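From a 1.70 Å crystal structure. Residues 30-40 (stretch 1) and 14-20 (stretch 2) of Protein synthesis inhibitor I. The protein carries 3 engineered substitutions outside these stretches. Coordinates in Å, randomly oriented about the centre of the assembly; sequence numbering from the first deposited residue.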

ATOM      1  N   THR A  30     -14.164  -4.141  -2.537  1.00 13.96           N
ATOM      2  CA  THR A  30     -14.390  -4.818  -1.261  1.00 15.55           C
ATOM      3  C   THR A  30     -13.062  -5.293  -0.658  1.00 14.75           C
ATOM      4  O   THR A  30     -12.816  -5.136   0.544  1.00 17.27           O
ATOM      5  CB  THR A  30     -15.333  -6.020  -1.446  1.00 17.31           C
ATOM      6  OG1 THR A  30     -16.628  -5.538  -1.820  1.00 17.19           O
ATOM      7  CG2 THR A  30     -15.456  -6.823  -0.169  1.00 20.05           C
ATOM      8  N   PHE A  31     -12.220  -5.858  -1.513  1.00 17.48           N
ATOM      9  CA  PHE A  31     -10.874  -6.328  -1.134  1.00 17.00           C
ATOM     10  C   PHE A  31     -10.018  -5.188  -0.560  1.00 16.05           C
ATOM     11  O   PHE A  31      -9.464  -5.309   0.538  1.00 13.66           O
ATOM     12  CB  PHE A  31     -10.248  -7.011  -2.365  1.00 17.69           C
ATOM     13  CG  PHE A  31      -8.739  -7.082  -2.372  1.00 17.37           C
ATOM     14  CD1 PHE A  31      -8.055  -7.980  -1.559  1.00 20.44           C
ATOM     15  CD2 PHE A  31      -8.013  -6.290  -3.251  1.00 16.54           C
ATOM     16  CE1 PHE A  31      -6.651  -8.048  -1.599  1.00 15.47           C
ATOM     17  CE2 PHE A  31      -6.614  -6.354  -3.300  1.00 16.51           C
ATOM     18  CZ  PHE A  31      -5.944  -7.234  -2.480  1.00 15.15           C
ATOM     19  N   ILE A  32      -9.941  -4.073  -1.281  1.00 14.01           N
ATOM     20  CA  ILE A  32      -9.191  -2.902  -0.802  1.00 14.92           C
ATOM     21  C   ILE A  32      -9.757  -2.342   0.501  1.00 15.70           C
ATOM     22  O   ILE A  32      -9.007  -2.051   1.439  1.00 16.25           O
ATOM     23  CB  ILE A  32      -9.117  -1.791  -1.872  1.00 14.01           C
ATOM     24  CG1 ILE A  32      -8.312  -2.265  -3.094  1.00 15.00           C
ATOM     25  CG2 ILE A  32      -8.526  -0.473  -1.281  1.00 14.06           C
ATOM     26  CD1 ILE A  32      -6.858  -2.714  -2.759  1.00 13.91           C
ATOM     27  N   ALA A  33     -11.077  -2.188   0.579  1.00 13.17           N
ATOM     28  CA  ALA A  33     -11.681  -1.657   1.797  1.00 15.26           C
ATOM     29  C   ALA A  33     -11.412  -2.539   3.020  1.00 15.05           C
ATOM     30  O   ALA A  33     -11.271  -2.045   4.145  1.00 15.94           O
ATOM     31  CB  ALA A  33     -13.191  -1.451   1.598  1.00 17.76           C
ATOM     32  N   GLY A  34     -11.331  -3.842   2.795  1.00 14.18           N
ATOM     33  CA  GLY A  34     -11.139  -4.792   3.879  1.00 15.39           C
ATOM     34  C   GLY A  34      -9.727  -4.689   4.426  1.00 14.45           C
ATOM     35  O   GLY A  34      -9.523  -4.821   5.637  1.00 16.00           O
ATOM     36  N   ILE A  35      -8.759  -4.460   3.540  1.00 14.23           N
ATOM     37  CA  ILE A  35      -7.376  -4.188   3.966  1.00 13.31           C
ATOM     38  C   ILE A  35      -7.323  -2.941   4.852  1.00 15.69           C
ATOM     39  O   ILE A  35      -6.739  -2.969   5.942  1.00 13.94           O
ATOM     40  CB  ILE A  35      -6.402  -4.041   2.775  1.00 16.66           C
ATOM     41  CG1 ILE A  35      -6.340  -5.354   1.986  1.00 14.90           C
ATOM     42  CG2 ILE A  35      -4.998  -3.664   3.272  1.00 14.55           C
ATOM     43  CD1 ILE A  35      -5.548  -5.300   0.700  1.00 17.07           C
ATOM     44  N   ARG A  36      -7.928  -1.844   4.397  1.00 13.28           N
ATOM     45  CA  ARG A  36      -7.934  -0.625   5.194  1.00 15.87           C
ATOM     46  C   ARG A  36      -8.561  -0.875   6.554  1.00 15.39           C
ATOM     47  O   ARG A  36      -8.053  -0.419   7.574  1.00 13.24           O
ATOM     48  CB  ARG A  36      -8.722   0.474   4.485  1.00 13.78           C
ATOM     49  CG  ARG A  36      -8.129   0.914   3.171  1.00 12.61           C
ATOM     50  CD  ARG A  36      -9.132   1.821   2.452  1.00 12.97           C
ATOM     51  NE  ARG A  36      -8.601   2.265   1.176  1.00 11.62           N
ATOM     52  CZ  ARG A  36      -9.359   2.722   0.189  1.00 13.02           C
ATOM     53  NH1 ARG A  36     -10.686   2.782   0.345  1.00 12.62           N
ATOM     54  NH2 ARG A  36      -8.795   3.091  -0.952  1.00 12.51           N
ATOM     55  N   ASN A  37      -9.666  -1.615   6.560  1.00 14.64           N
ATOM     56  CA  ASN A  37     -10.417  -1.865   7.783  1.00 14.72           C
ATOM     57  C   ASN A  37      -9.602  -2.676   8.791  1.00 15.41           C
ATOM     58  O   ASN A  37      -9.577  -2.351   9.978  1.00 17.73           O
ATOM     59  CB  ASN A  37     -11.742  -2.567   7.467  1.00 18.06           C
ATOM     60  CG  ASN A  37     -12.542  -2.892   8.716  1.00 23.20           C
ATOM     61  OD1 ASN A  37     -12.662  -4.055   9.100  1.00 25.40           O
ATOM     62  ND2 ASN A  37     -13.090  -1.864   9.362  1.00 23.79           N
ATOM     63  N   LYS A  38      -8.922  -3.714   8.316  1.00 15.14           N
ATOM     64  CA  LYS A  38      -8.112  -4.546   9.200  1.00 15.46           C
ATOM     65  C   LYS A  38      -6.818  -3.876   9.678  1.00 16.81           C
ATOM     66  O   LYS A  38      -6.259  -4.271  10.707  1.00 17.53           O
ATOM     67  CB  LYS A  38      -7.832  -5.907   8.558  1.00 17.84           C
ATOM     68  CG  LYS A  38      -9.100  -6.757   8.414  1.00 22.05           C
ATOM     69  CD  LYS A  38      -8.778  -8.188   8.035  1.00 26.73           C
ATOM     70  CE  LYS A  38      -9.985  -9.092   8.268  1.00 31.32           C
ATOM     71  NZ  LYS A  38      -9.687 -10.504   7.880  1.00 32.17           N
ATOM     72  N   LEU A  39      -6.360  -2.859   8.955  1.00 15.86           N
ATOM     73  CA  LEU A  39      -5.136  -2.129   9.324  1.00 16.45           C
ATOM     74  C   LEU A  39      -5.377  -1.020  10.356  1.00 17.08           C
ATOM     75  O   LEU A  39      -4.439  -0.549  11.014  1.00 14.69           O
ATOM     76  CB  LEU A  39      -4.483  -1.514   8.071  1.00 15.12           C
ATOM     77  CG  LEU A  39      -3.768  -2.424   7.079  1.00 13.95           C
ATOM     78  CD1 LEU A  39      -3.329  -1.643   5.830  1.00 13.09           C
ATOM     79  CD2 LEU A  39      -2.569  -3.074   7.765  1.00 18.29           C
ATOM     80  N   ARG A  40      -6.630  -0.607  10.511  1.00 16.69           N
ATOM     81  CA  ARG A  40      -6.949   0.644  11.195  1.00 16.08           C
ATOM     82  C   ARG A  40      -6.665   0.600  12.693  1.00 15.93           C
ATOM     83  O   ARG A  40      -6.732  -0.456  13.331  1.00 14.05           O
ATOM     84  CB  ARG A  40      -8.435   0.997  10.986  1.00 15.59           C
ATOM     85  CG  ARG A  40      -9.361   0.307  11.985  1.00 19.41           C
ATOM     86  CD  ARG A  40     -10.825   0.224  11.562  1.00 20.95           C
ATOM     87  NE  ARG A  40     -11.609  -0.421  12.619  1.00 26.99           N
ATOM     88  CZ  ARG A  40     -11.590  -1.725  12.916  1.00 27.03           C
ATOM     89  NH1 ARG A  40     -10.840  -2.582  12.223  1.00 31.73           N
ATOM     90  NH2 ARG A  40     -12.350  -2.186  13.907  1.00 31.38           N
TER
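Stretch 2 (14-20) LFTATFN

Stretch 2 lies along stretch 1 as an extended segment running against a helix. Residues 30-39 are helical, with phi/psi near -60/-45 over most of their length and i to i+4 hydrogen bonds such as Ile35 N to Phe31 O (3.2 Å) and Lys38 N to Gly34 O (3.0 Å). Residues 16-20 form a strand, with phi between -135° and -87° and psi between 121° and 137°; Phe15, at -162/167, is also extended. The angle between the N-to-C directions of the helix and strand axes is 172°, so the two run nearly antiparallel, and their closest approach is 8.6 Å. The CA register follows this direction: Phe31 CA lies 6.6 Å from Phe19 CA, Ile35 CA 6.5 Å from Ala17 CA, and Lys38 CA 7.5 Å from Phe15 CA. Steps of four and three residues on the helix thus match steps of two on the strand, whose alternation turns the CA-to-CB bonds of Phe15, Ala17 and Phe19 toward the helix and those of Thr16 and Thr18 away.

No direct hydrogen bond joins the stretches, and the 405 Å² buried between them, both sides summed, comes largely from apolar packing. Ala17 CB touches two helix side chains, lying 3.5 Å from Ile35 CG1 and 3.7 Å from Phe31 CE1. Phe15 packs against Ile35 and Leu39: Leu39 CD2 lies 3.9 Å from Phe15 CE1, at the ring edge, and Ile35 CG2 is 4.4 Å from Phe15 CZ.

Two CH-pi contacts are nearly perpendicular to their rings, one with its CH group on the helix and one with it on the strand. Lys38 CB stands 3.6 Å from the centroid of the Phe15 ring, 7° off its normal; the lysine chain continues past the ring, with Lys38 CD 3.6 Å from Phe15 CD2. Conversely, Phe19 CB stands 3.6 Å from the centroid of the Phe31 ring, only 4° off the normal. The Phe31 and Phe19 rings themselves are inclined by 23°, with centroids 5.2 Å apart, but are slid so far that they barely overlap. This agrees with the Phe19 side chain, which starts toward the helix but leads away at its end.

Polar linkage is confined to one water, which accepts from Lys38 NZ at 2.5 Å and donates to Thr16 O at 2.8 Å. The extended lysine, with chi2 to chi4 all t, carries its amino group out to this bridge while its aliphatic part covers Phe15.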

ATOM      1  N   LEU A  14      -0.860 -10.718  10.525  1.00 21.08           N
ATOM      2  CA  LEU A  14      -1.998 -10.357  11.369  1.00 21.26           C
ATOM      3  C   LEU A  14      -3.327 -10.706  10.690  1.00 23.91           C
ATOM      4  O   LEU A  14      -4.322 -10.993  11.364  1.00 23.08           O
ATOM      5  CB  LEU A  14      -1.946  -8.867  11.720  1.00 25.55           C
ATOM      6  CG  LEU A  14      -0.793  -8.513  12.660  1.00 25.47           C
ATOM      7  CD1 LEU A  14      -0.516  -7.023  12.653  1.00 20.16           C
ATOM      8  CD2 LEU A  14      -1.116  -8.991  14.073  1.00 27.58           C
ATOM      9  N   PHE A  15      -3.324 -10.671   9.359  1.00 21.63           N
ATOM     10  CA  PHE A  15      -4.449 -11.110   8.542  1.00 20.78           C
ATOM     11  C   PHE A  15      -3.976 -11.365   7.120  1.00 20.64           C
ATOM     12  O   PHE A  15      -2.865 -10.978   6.739  1.00 19.12           O
ATOM     13  CB  PHE A  15      -5.591 -10.075   8.547  1.00 23.08           C
ATOM     14  CG  PHE A  15      -5.221  -8.751   7.931  1.00 18.58           C
ATOM     15  CD1 PHE A  15      -4.603  -7.773   8.693  1.00 19.81           C
ATOM     16  CD2 PHE A  15      -5.498  -8.485   6.597  1.00 18.24           C
ATOM     17  CE1 PHE A  15      -4.250  -6.557   8.143  1.00 19.20           C
ATOM     18  CE2 PHE A  15      -5.156  -7.255   6.029  1.00 19.39           C
ATOM     19  CZ  PHE A  15      -4.535  -6.292   6.801  1.00 17.62           C
ATOM     20  N   THR A  16      -4.823 -12.024   6.339  1.00 20.95           N
ATOM     21  CA  THR A  16      -4.545 -12.220   4.926  1.00 19.27           C
ATOM     22  C   THR A  16      -5.723 -11.703   4.109  1.00 19.69           C
ATOM     23  O   THR A  16      -6.877 -12.039   4.390  1.00 23.10           O
ATOM     24  CB  THR A  16      -4.271 -13.695   4.587  1.00 21.66           C
ATOM     25  OG1 THR A  16      -3.076 -14.122   5.260  1.00 24.79           O
ATOM     26  CG2 THR A  16      -4.078 -13.871   3.085  1.00 20.75           C
ATOM     27  N   ALA A  17      -5.432 -10.863   3.120  1.00 19.81           N
ATOM     28  CA  ALA A  17      -6.451 -10.415   2.172  1.00 19.91           C
ATOM     29  C   ALA A  17      -6.209 -11.116   0.847  1.00 22.18           C
ATOM     30  O   ALA A  17      -5.076 -11.185   0.376  1.00 19.69           O
ATOM     31  CB  ALA A  17      -6.401  -8.892   1.992  1.00 16.55           C
ATOM     32  N   THR A  18      -7.270 -11.627   0.228  1.00 19.95           N
ATOM     33  CA  THR A  18      -7.114 -12.400  -0.994  1.00 19.19           C
ATOM     34  C   THR A  18      -7.939 -11.785  -2.116  1.00 18.06           C
ATOM     35  O   THR A  18      -9.077 -11.354  -1.896  1.00 21.48           O
ATOM     36  CB  THR A  18      -7.521 -13.878  -0.772  1.00 25.63           C
ATOM     37  OG1 THR A  18      -6.637 -14.479   0.184  1.00 23.04           O
ATOM     38  CG2 THR A  18      -7.446 -14.669  -2.069  1.00 21.52           C
ATOM     39  N   PHE A  19      -7.351 -11.710  -3.306  1.00 19.79           N
ATOM     40  CA  PHE A  19      -8.080 -11.241  -4.475  1.00 21.58           C
ATOM     41  C   PHE A  19      -7.822 -12.141  -5.676  1.00 22.57           C
ATOM     42  O   PHE A  19      -6.679 -12.474  -5.994  1.00 20.29           O
ATOM     43  CB  PHE A  19      -7.713  -9.787  -4.805  1.00 18.97           C
ATOM     44  CG  PHE A  19      -8.450  -9.225  -5.994  1.00 20.27           C
ATOM     45  CD1 PHE A  19      -9.834  -9.075  -5.966  1.00 19.87           C
ATOM     46  CD2 PHE A  19      -7.762  -8.843  -7.140  1.00 20.57           C
ATOM     47  CE1 PHE A  19     -10.519  -8.553  -7.058  1.00 17.11           C
ATOM     48  CE2 PHE A  19      -8.437  -8.317  -8.246  1.00 21.26           C
ATOM     49  CZ  PHE A  19      -9.822  -8.177  -8.204  1.00 21.04           C
ATOM     50  N   ASN A  20      -8.904 -12.539  -6.340  1.00 20.28           N
ATOM     51  CA  ASN A  20      -8.833 -13.252  -7.604  1.00 21.27           C
ATOM     52  C   ASN A  20      -8.757 -12.221  -8.730  1.00 21.49           C
ATOM     53  O   ASN A  20      -9.652 -11.390  -8.874  1.00 23.99           O
ATOM     54  CB  ASN A  20     -10.072 -14.158  -7.714  1.00 26.48           C
ATOM     55  CG  ASN A  20     -10.388 -14.585  -9.137  1.00 24.05           C
ATOM     56  OD1 ASN A  20      -9.535 -14.585 -10.027  1.00 27.21           O
ATOM     57  ND2 ASN A  20     -11.642 -14.971  -9.352  1.00 30.84           N
TER
HETATM   58  O   HOH W   1      -8.703 -10.275   5.606  1.00 27.05           O